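Local coordinates for cerato-platanin-like protein (Moniliophthora perniciosa, PDB 3SUL) that is of unestablished molecular function but, as a secreted double-psi beta-barrel protein of the cerato-platanin family, probably acts outside the fungal cell, at residues 41-45 / 118-122; 59-64 / 76-80. The contacts are given in a common frame with arbitrary orientation. Residue numbers count along the deposited sequence, not the author numbering.

Contact 2 is the backbone pairing at the open end of the hairpin of strands 63-68 and 73-80 in the double-psi beta barrel, and contact 1 is the packing of the C-terminal tail against the loop that enters strand 45-49; their centres lie about 9 Å apart. A disulfide joins them, Cys63 SG to Cys120 SG at 2.0 Å, so the end of the chain is tied covalently to strand 63-68; the same two segments touch again where Leu122 CD1 packs 3.3 Å from Gly61 O. The other two segments meet as well: Tyr45 O lies 2.8 Å from Val78 N, a probable hydrogen bond that brings 41-45 alongside 76-80. Along the chain, both segments of contact 2 fall between those of contact 1.

Contact 1 (41-45 / 118-122); sequences SVPSY and SACRL
This is a loop-to-tail packing contact on the double-psi beta barrel, in which the C-terminal residues 118-122 lie against 41-45, the end of the loop leading into strand 45-49. It is small, 251 Å² over both sides, and rests on van der Waals contact. The CA atoms set the register: Pro43 to Arg121 5.8 Å, Ser44 to Cys120 5.5 Å. Pro43, at phi/psi -87/46, centres an inverse gamma turn closed by a weak hydrogen bond from Ser44 N to Val42 O (2.8 Å); Ser44 is then extended (-160/161). In 118-122, which enters as 3-10, Arg121 N donates a hydrogen bond to Ser118 O (2.8 Å), and Arg121 itself adopts positive phi (63/23). Pro43 supplies the largest covered area: its CG sits 3.3 Å from Arg121 O and 3.4 Å from Arg121 CB, while its CB lies over one face of the guanidinium. Ser44 CB approaches Cys120 O at 3.4 Å, and Ser44 OG, with chi1 t, donates a hydrogen bond to the carbonyl of the next residue, Tyr45 O (2.9 Å). Cys120, chi1 m, is disulfide-bonded to Cys63, which fixes the tail to the barrel. Tyr36 touches both Val42 and Leu122, beside their apolar contact. With Val42 at chi1 t and Leu122 in the mt rotamer, Val42 CG1 meets Leu122 CD2 at 3.9 Å.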
loop_
_atom_site.group_PDB
_atom_site.type_symbol
_atom_site.label_atom_id
_atom_site.label_comp_id
_atom_site.label_asym_id
_atom_site.label_seq_id
_atom_site.Cartn_x
_atom_site.Cartn_y
_atom_site.Cartn_z
ATOM N N SER A 41 7.302 -10.653 -1.386
ATOM C CA SER A 41 6.726 -11.819 -0.869
ATOM C C SER A 41 5.261 -11.651 -0.512
ATOM O O SER A 41 4.625 -12.596 -0.163
ATOM C CB SER A 41 7.521 -12.397 0.323
ATOM O OG SER A 41 7.463 -11.401 1.350
ATOM N N VAL A 42 4.752 -10.441 -0.592
ATOM C CA VAL A 42 3.329 -10.214 -0.289
ATOM C C VAL A 42 2.597 -10.275 -1.594
ATOM O O VAL A 42 2.948 -9.535 -2.508
ATOM C CB VAL A 42 3.097 -8.850 0.365
ATOM C CG1 VAL A 42 1.609 -8.599 0.649
ATOM C CG2 VAL A 42 3.953 -8.706 1.575
ATOM N N PRO A 43 1.479 -11.006 -1.621
ATOM C CA PRO A 43 0.747 -11.219 -2.864
ATOM C C PRO A 43 -0.256 -10.095 -3.147
ATOM O O PRO A 43 -1.431 -10.298 -3.434
ATOM C CB PRO A 43 0.150 -12.596 -2.650
ATOM C CG PRO A 43 -0.171 -12.621 -1.169
ATOM C CD PRO A 43 1.068 -11.951 -0.595
ATOM N N SER A 44 0.240 -8.875 -2.972
ATOM C CA SER A 44 -0.566 -7.720 -3.112
ATOM C C SER A 44 0.370 -6.579 -3.345
ATOM O O SER A 44 1.526 -6.608 -2.934
ATOM C CB SER A 44 -1.330 -7.473 -1.804
ATOM O OG SER A 44 -2.187 -6.385 -1.935
ATOM N N TYR A 45 -0.153 -5.490 -3.883
ATOM C CA TYR A 45 0.545 -4.255 -3.817
ATOM C C TYR A 45 0.662 -3.923 -2.347
ATOM O O TYR A 45 -0.218 -4.227 -1.531
ATOM C CB TYR A 45 -0.250 -3.111 -4.466
ATOM C CG TYR A 45 -0.511 -3.278 -5.937
ATOM C CD1 TYR A 45 0.555 -3.386 -6.837
ATOM C CD2 TYR A 45 -1.804 -3.232 -6.447
ATOM C CE1 TYR A 45 0.319 -3.530 -8.204
ATOM C CE2 TYR A 45 -2.065 -3.389 -7.835
ATOM C CZ TYR A 45 -0.954 -3.511 -8.696
ATOM O OH TYR A 45 -1.189 -3.602 -10.032
ATOM N N SER A 118 -7.911 -10.920 3.626
ATOM C CA SER A 118 -7.935 -11.988 2.649
ATOM C C SER A 118 -8.105 -11.359 1.297
ATOM O O SER A 118 -7.670 -11.943 0.316
ATOM C CB SER A 118 -9.024 -13.019 2.931
ATOM O OG SER A 118 -10.235 -12.330 2.966
ATOM N N ALA A 119 -8.687 -10.167 1.235
ATOM C CA ALA A 119 -8.859 -9.494 -0.061
ATOM C C ALA A 119 -7.515 -9.115 -0.671
ATOM O O ALA A 119 -7.419 -8.832 -1.893
ATOM C CB ALA A 119 -9.699 -8.284 0.085
ATOM N N CYS A 120 -6.500 -8.995 0.178
ATOM C CA CYS A 120 -5.165 -8.730 -0.318
ATOM C C CYS A 120 -4.373 -10.002 -0.352
ATOM O O CYS A 120 -3.180 -9.930 -0.377
ATOM C CB CYS A 120 -4.441 -7.718 0.609
ATOM S SG CYS A 120 -4.991 -6.043 0.479
ATOM N N ARG A 121 -5.029 -11.168 -0.316
ATOM C CA ARG A 121 -4.336 -12.461 -0.300
ATOM C C ARG A 121 -3.462 -12.731 0.909
ATOM O O ARG A 121 -2.575 -13.542 0.900
ATOM C CB ARG A 121 -3.577 -12.708 -1.631
ATOM C CG ARG A 121 -4.607 -12.923 -2.681
ATOM C CD ARG A 121 -3.960 -12.983 -4.071
ATOM N NE ARG A 121 -2.992 -14.065 -4.100
ATOM C CZ ARG A 121 -2.276 -14.336 -5.172
ATOM N NH1 ARG A 121 -2.503 -13.649 -6.321
ATOM N NH2 ARG A 121 -1.400 -15.345 -5.125
ATOM N N LEU A 122 -3.780 -12.040 2.007
ATOM C CA LEU A 122 -3.086 -12.299 3.266
ATOM C C LEU A 122 -3.736 -13.341 4.128
ATOM O O LEU A 122 -3.097 -13.812 5.124
ATOM C CB LEU A 122 -3.020 -11.007 4.094
ATOM C CG LEU A 122 -2.360 -9.800 3.464
ATOM C CD1 LEU A 122 -2.301 -8.603 4.402
ATOM C CD2 LEU A 122 -0.929 -10.227 3.063
ATOM O OXT LEU A 122 -4.890 -13.717 3.839
#

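Contact 2 (59-64 / 76-80)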
loop_
_atom_site.group_PDB
_atom_site.type_symbol
_atom_site.label_atom_id
_atom_site.label_comp_id
_atom_site.label_asym_id
_atom_site.label_seq_id
_atom_site.Cartn_x
_atom_site.Cartn_y
_atom_site.Cartn_z
ATOM N N SER A 59 -2.488 -1.177 12.529
ATOM C CA SER A 59 -2.914 -1.069 11.127
ATOM C C SER A 59 -1.888 -1.729 10.172
ATOM O O SER A 59 -2.101 -1.756 8.970
ATOM C CB SER A 59 -3.064 0.400 10.707
ATOM O OG SER A 59 -4.303 0.969 11.160
ATOM N N CYS A 60 -0.744 -2.161 10.695
ATOM C CA CYS A 60 0.274 -2.785 9.837
ATOM C C CYS A 60 -0.328 -4.034 9.224
ATOM O O CYS A 60 -0.942 -4.870 9.913
ATOM C CB CYS A 60 1.459 -3.267 10.681
ATOM S SG CYS A 60 2.589 -1.926 10.859
ATOM N N GLY A 61 -0.127 -4.198 7.907
ATOM C CA GLY A 61 -0.700 -5.386 7.327
ATOM C C GLY A 61 -2.187 -5.340 7.062
ATOM O O GLY A 61 -2.791 -6.379 6.782
ATOM N N THR A 62 -2.779 -4.181 7.170
ATOM C CA THR A 62 -4.204 -4.099 6.803
ATOM C C THR A 62 -4.334 -3.913 5.326
ATOM O O THR A 62 -3.455 -3.441 4.640
ATOM C CB THR A 62 -4.895 -2.930 7.531
ATOM O OG1 THR A 62 -4.091 -1.752 7.458
ATOM C CG2 THR A 62 -5.074 -3.367 8.902
ATOM N N CYS A 63 -5.511 -4.211 4.868
ATOM C CA CYS A 63 -5.784 -4.273 3.432
ATOM C C CYS A 63 -6.813 -3.176 3.023
ATOM O O CYS A 63 -7.886 -3.062 3.627
ATOM C CB CYS A 63 -6.278 -5.641 3.175
ATOM S SG CYS A 63 -6.784 -5.961 1.453
ATOM N N TYR A 64 -6.483 -2.440 1.988
ATOM C CA TYR A 64 -7.369 -1.377 1.542
ATOM C C TYR A 64 -7.798 -1.652 0.134
ATOM O O TYR A 64 -6.975 -2.037 -0.735
ATOM C CB TYR A 64 -6.709 -0.012 1.589
ATOM C CG TYR A 64 -6.399 0.286 3.016
ATOM C CD1 TYR A 64 -7.288 1.038 3.845
ATOM C CD2 TYR A 64 -5.247 -0.239 3.568
ATOM C CE1 TYR A 64 -6.970 1.263 5.197
ATOM C CE2 TYR A 64 -4.940 -0.028 4.884
ATOM C CZ TYR A 64 -5.779 0.719 5.700
ATOM O OH TYR A 64 -5.354 0.868 7.033
ATOM N N HIS A 76 -6.096 -3.486 -4.528
ATOM C CA HIS A 76 -5.917 -3.759 -3.118
ATOM C C HIS A 76 -4.494 -3.460 -2.697
ATOM O O HIS A 76 -3.527 -3.811 -3.367
ATOM C CB HIS A 76 -6.294 -5.179 -2.824
ATOM C CG HIS A 76 -7.758 -5.426 -2.971
ATOM N ND1 HIS A 76 -8.346 -5.762 -4.178
ATOM C CD2 HIS A 76 -8.760 -5.390 -2.056
ATOM C CE1 HIS A 76 -9.650 -5.917 -3.988
ATOM N NE2 HIS A 76 -9.928 -5.682 -2.711
ATOM N N VAL A 77 -4.359 -2.736 -1.623
ATOM C CA VAL A 77 -3.047 -2.374 -1.103
ATOM C C VAL A 77 -2.940 -2.803 0.342
ATOM O O VAL A 77 -3.851 -2.592 1.150
ATOM C CB VAL A 77 -2.811 -0.834 -1.307
ATOM C CG1 VAL A 77 -1.490 -0.426 -0.652
ATOM C CG2 VAL A 77 -2.814 -0.555 -2.832
ATOM N N VAL A 78 -1.793 -3.389 0.690
ATOM C CA VAL A 78 -1.519 -3.752 2.080
ATOM C C VAL A 78 -0.702 -2.615 2.639
ATOM O O VAL A 78 0.344 -2.226 2.067
ATOM C CB VAL A 78 -0.702 -4.998 2.189
ATOM C CG1 VAL A 78 -0.383 -5.309 3.686
ATOM C CG2 VAL A 78 -1.525 -6.102 1.629
ATOM N N GLY A 79 -1.199 -2.094 3.741
ATOM C CA GLY A 79 -0.519 -0.929 4.419
ATOM C C GLY A 79 0.691 -1.516 5.149
ATOM O O GLY A 79 0.568 -2.460 5.918
ATOM N N VAL A 80 1.891 -0.981 4.863
ATOM C CA VAL A 80 3.072 -1.554 5.501
ATOM C C VAL A 80 3.981 -0.465 6.004
ATOM O O VAL A 80 5.012 -0.772 6.558
ATOM C CB VAL A 80 3.888 -2.430 4.538
ATOM C CG1 VAL A 80 3.026 -3.542 3.974
ATOM C CG2 VAL A 80 4.446 -1.616 3.378
#
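Strand residues 76-80 run antiparallel to 59-64, with beta bridges at Cys63 and Tyr64 and the turn Ser59-Thr62 leading in, burying 371 Å². At His76, the CA approaches Tyr64 O at 3.1 Å in a CA-H...O contact, and the imidazole CD2 lies 4.1 Å from Cys63 SG. Val77 forms the hydrogen-bonded pair with Tyr64: Val77 N to Tyr64 O and Tyr64 N to Val77 O are both 2.8 Å. Val78 faces Cys63 as the non-hydrogen-bonded pair (CA-CA 4.5 Å), and its CA makes another CA-H...O contact with Thr62 O at 3.2 Å. Gly79 hydrogen-bonds twice, its N to Thr62 O at 2.8 Å and its O accepting from Gly61 N at 2.7 Å. An ideal CB there would fall 3.5 Å from Tyr64 CE2, so the missing side chain leaves room for that ring. Gly61 belongs to the type II turn, in which Thr62 N hydrogen-bonds Ser59 O at 3.1 Å. Val80 makes no contact with 59-64 and instead hydrogen-bonds through its backbone with Gly47 and Cys24. In the barrel, strand 73-80 lies between 63-68 and 45-49: Val78 hydrogen-bonds through its backbone to Tyr45 and Gly47, while the Cys63 backbone hydrogen-bonds to Val115 of strand 107-115 on the other side of the hairpin.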